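Local atomic coordinates of dihydrodipicolinate synthase (Bacillus clausii KSM-K16, PDB entry 3E96), a protein that probably catalyses the condensation of pyruvate with aspartate semialdehyde to 4-hydroxy-tetrahydrodipicolinate, a step of lysine biosynthesis. Residues Gly54-Tyr60 and His113-His117. Residues are numbered along the deposited sequence; the frame is centred on the assembly and turned at random.
Sequences GNTSEFY and HMPIH
The imidazole of His113 meets two aromatic rings: Tyr60 turns an edge toward its face, whereas Phe59 runs nearly parallel to it but offset. The Tyr60 geometry is edge-to-face, with centroids 5.6 Å apart and planes inclined by 53°. The Phe59 and His113 planes differ by 13°, and with centroids 4.8 Å apart little of one ring lies above the other; Phe59 CD2 comes 3.6 Å from His113 CD2. The same Phe59 CD2 sits over the centre of the Tyr60 ring, so the three groups form one aromatic cluster. At the imidazole edge, near its plane, lie Gly54 C, Asn55 N and a water.

That water couples the two loops, 3.0 Å from His113 ND1, while accepting from Met114 N and donating weakly to Asn55 OD1. The other nitrogen, His113 NE2, is hydrogen-bonded to Cys53 O, so both nitrogens have partners that should fix the ring's rotation. A second water bridges Tyr60 and Met114: it lies 2.7 Å from Tyr60 OH and donates to Met114 O. With CG anti to its carbonyl carbon (chi1 -68°), Tyr60 reaches toward the 113-117 loop, its OH 3.5 Å from His113 CB. Ile116 brings CG2 alongside the phenol, 3.7 Å from Tyr60 CZ; Ile116 and Tyr60 of the second subunit pack against Tyr60 and Ile116, respectively.

A type I turn from Asn55 to Glu58, closed by Glu58 N to Asn55 O, carries Thr56, the predicted pyruvate-binding residue. The side chain of Met114 is about 5 Å from that of Tyr143, the predicted proton donor/acceptor. Following barrel strands 49-50 and 109-112, the two loops exemplify the beta-alpha loops that build the active-site end of a TIM barrel, as in the DapA family.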
loop_
_atom_site.group_PDB
_atom_site.type_symbol
_atom_site.label_atom_id
_atom_site.label_comp_id
_atom_site.label_asym_id
_atom_site.label_seq_id
_atom_site.Cartn_x
_atom_site.Cartn_y
_atom_site.Cartn_z
ATOM N N GLY B 54 -2.973 -10.012 -9.638
ATOM C CA GLY B 54 -3.158 -10.396 -8.251
ATOM C C GLY B 54 -1.872 -9.989 -7.555
ATOM O O GLY B 54 -0.956 -9.481 -8.202
ATOM N N ASN B 55 -1.765 -10.197 -6.251
ATOM C CA ASN B 55 -0.537 -9.790 -5.587
ATOM C C ASN B 55 0.645 -10.687 -5.928
ATOM O O ASN B 55 1.785 -10.236 -5.913
ATOM C CB ASN B 55 -0.756 -9.686 -4.078
ATOM C CG ASN B 55 -1.225 -8.296 -3.667
ATOM O OD1 ASN B 55 -2.064 -8.148 -2.784
ATOM N ND2 ASN B 55 -0.673 -7.264 -4.313
ATOM N N THR B 56 0.372 -11.945 -6.264
ATOM C CA THR B 56 1.438 -12.867 -6.643
ATOM C C THR B 56 1.981 -12.399 -7.997
ATOM O O THR B 56 3.122 -12.685 -8.356
ATOM C CB THR B 56 0.916 -14.309 -6.791
ATOM O OG1 THR B 56 0.178 -14.672 -5.619
ATOM C CG2 THR B 56 2.081 -15.286 -6.960
ATOM N N SER B 57 1.144 -11.668 -8.733
ATOM C CA SER B 57 1.500 -11.128 -10.047
ATOM C C SER B 57 2.304 -9.837 -9.903
ATOM O O SER B 57 2.692 -9.230 -10.905
ATOM C CB SER B 57 0.234 -10.798 -10.847
ATOM O OG SER B 57 -0.755 -11.798 -10.700
ATOM N N GLU B 58 2.528 -9.417 -8.658
ATOM C CA GLU B 58 3.247 -8.179 -8.357
ATOM C C GLU B 58 2.534 -6.978 -8.980
ATOM O O GLU B 58 3.144 -6.100 -9.590
ATOM C CB GLU B 58 4.698 -8.265 -8.830
ATOM C CG GLU B 58 5.528 -9.236 -8.005
ATOM C CD GLU B 58 6.943 -9.382 -8.521
ATOM O OE1 GLU B 58 7.801 -8.537 -8.177
ATOM O OE2 GLU B 58 7.192 -10.344 -9.289
ATOM N N PHE B 59 1.219 -6.960 -8.798
ATOM C CA PHE B 59 0.352 -5.902 -9.300
ATOM C C PHE B 59 0.874 -4.485 -9.049
ATOM O O PHE B 59 0.922 -3.656 -9.964
ATOM C CB PHE B 59 -1.032 -6.066 -8.662
ATOM C CG PHE B 59 -1.976 -4.937 -8.940
ATOM C CD1 PHE B 59 -2.420 -4.686 -10.230
ATOM C CD2 PHE B 59 -2.451 -4.145 -7.897
ATOM C CE1 PHE B 59 -3.328 -3.664 -10.485
ATOM C CE2 PHE B 59 -3.358 -3.120 -8.140
ATOM C CZ PHE B 59 -3.799 -2.879 -9.438
ATOM N N TYR B 60 1.267 -4.200 -7.811
ATOM C CA TYR B 60 1.744 -2.866 -7.471
ATOM C C TYR B 60 3.073 -2.462 -8.097
ATOM O O TYR B 60 3.462 -1.295 -8.034
ATOM C CB TYR B 60 1.787 -2.711 -5.952
ATOM C CG TYR B 60 0.395 -2.710 -5.359
ATOM C CD1 TYR B 60 -0.514 -1.706 -5.685
ATOM C CD2 TYR B 60 -0.026 -3.730 -4.506
ATOM C CE1 TYR B 60 -1.810 -1.714 -5.180
ATOM C CE2 TYR B 60 -1.325 -3.749 -3.993
ATOM C CZ TYR B 60 -2.209 -2.732 -4.337
ATOM O OH TYR B 60 -3.487 -2.730 -3.828
ATOM N N HIS B 113 -8.587 -5.242 -4.794
ATOM C CA HIS B 113 -7.566 -5.374 -3.764
ATOM C C HIS B 113 -7.978 -4.558 -2.555
ATOM O O HIS B 113 -8.811 -3.659 -2.659
ATOM C CB HIS B 113 -6.222 -4.830 -4.259
ATOM C CG HIS B 113 -5.477 -5.771 -5.150
ATOM N ND1 HIS B 113 -4.769 -6.849 -4.666
ATOM C CD2 HIS B 113 -5.345 -5.806 -6.497
ATOM C CE1 HIS B 113 -4.233 -7.510 -5.677
ATOM N NE2 HIS B 113 -4.567 -6.897 -6.799
ATOM N N MET B 114 -7.397 -4.879 -1.406
ATOM C CA MET B 114 -7.672 -4.120 -0.199
ATOM C C MET B 114 -7.017 -2.773 -0.492
ATOM O O MET B 114 -5.903 -2.727 -1.009
ATOM C CB MET B 114 -6.991 -4.779 1.006
ATOM C CG MET B 114 -7.322 -4.143 2.354
ATOM S SD MET B 114 -9.011 -4.525 2.915
ATOM C CE MET B 114 -9.267 -3.161 4.211
ATOM N N PRO B 115 -7.700 -1.657 -0.189
ATOM C CA PRO B 115 -7.068 -0.363 -0.469
ATOM C C PRO B 115 -5.731 -0.237 0.270
ATOM O O PRO B 115 -5.603 -0.695 1.405
ATOM C CB PRO B 115 -8.119 0.646 0.010
ATOM C CG PRO B 115 -8.892 -0.120 1.069
ATOM C CD PRO B 115 -9.019 -1.484 0.440
ATOM N N ILE B 116 -4.736 0.372 -0.372
ATOM C CA ILE B 116 -3.433 0.515 0.266
ATOM C C ILE B 116 -3.218 1.834 1.001
ATOM O O ILE B 116 -2.118 2.103 1.482
ATOM C CB ILE B 116 -2.264 0.295 -0.747
ATOM C CG1 ILE B 116 -2.536 1.025 -2.066
ATOM C CG2 ILE B 116 -2.077 -1.197 -0.996
ATOM C CD1 ILE B 116 -2.528 2.537 -1.963
ATOM N N HIS B 117 -4.263 2.650 1.106
ATOM C CA HIS B 117 -4.147 3.931 1.805
ATOM C C HIS B 117 -3.694 3.689 3.245
ATOM O O HIS B 117 -4.190 2.778 3.908
ATOM C CB HIS B 117 -5.501 4.652 1.836
ATOM C CG HIS B 117 -6.178 4.748 0.504
ATOM N ND1 HIS B 117 -6.499 3.640 -0.251
ATOM C CD2 HIS B 117 -6.640 5.818 -0.186
ATOM C CE1 HIS B 117 -7.131 4.022 -1.345
ATOM N NE2 HIS B 117 -7.230 5.339 -1.331
HETATM O O HOH W 1 -4.984 -6.791 -1.704
HETATM O O HOH W 2 -3.725 -4.251 -1.660
#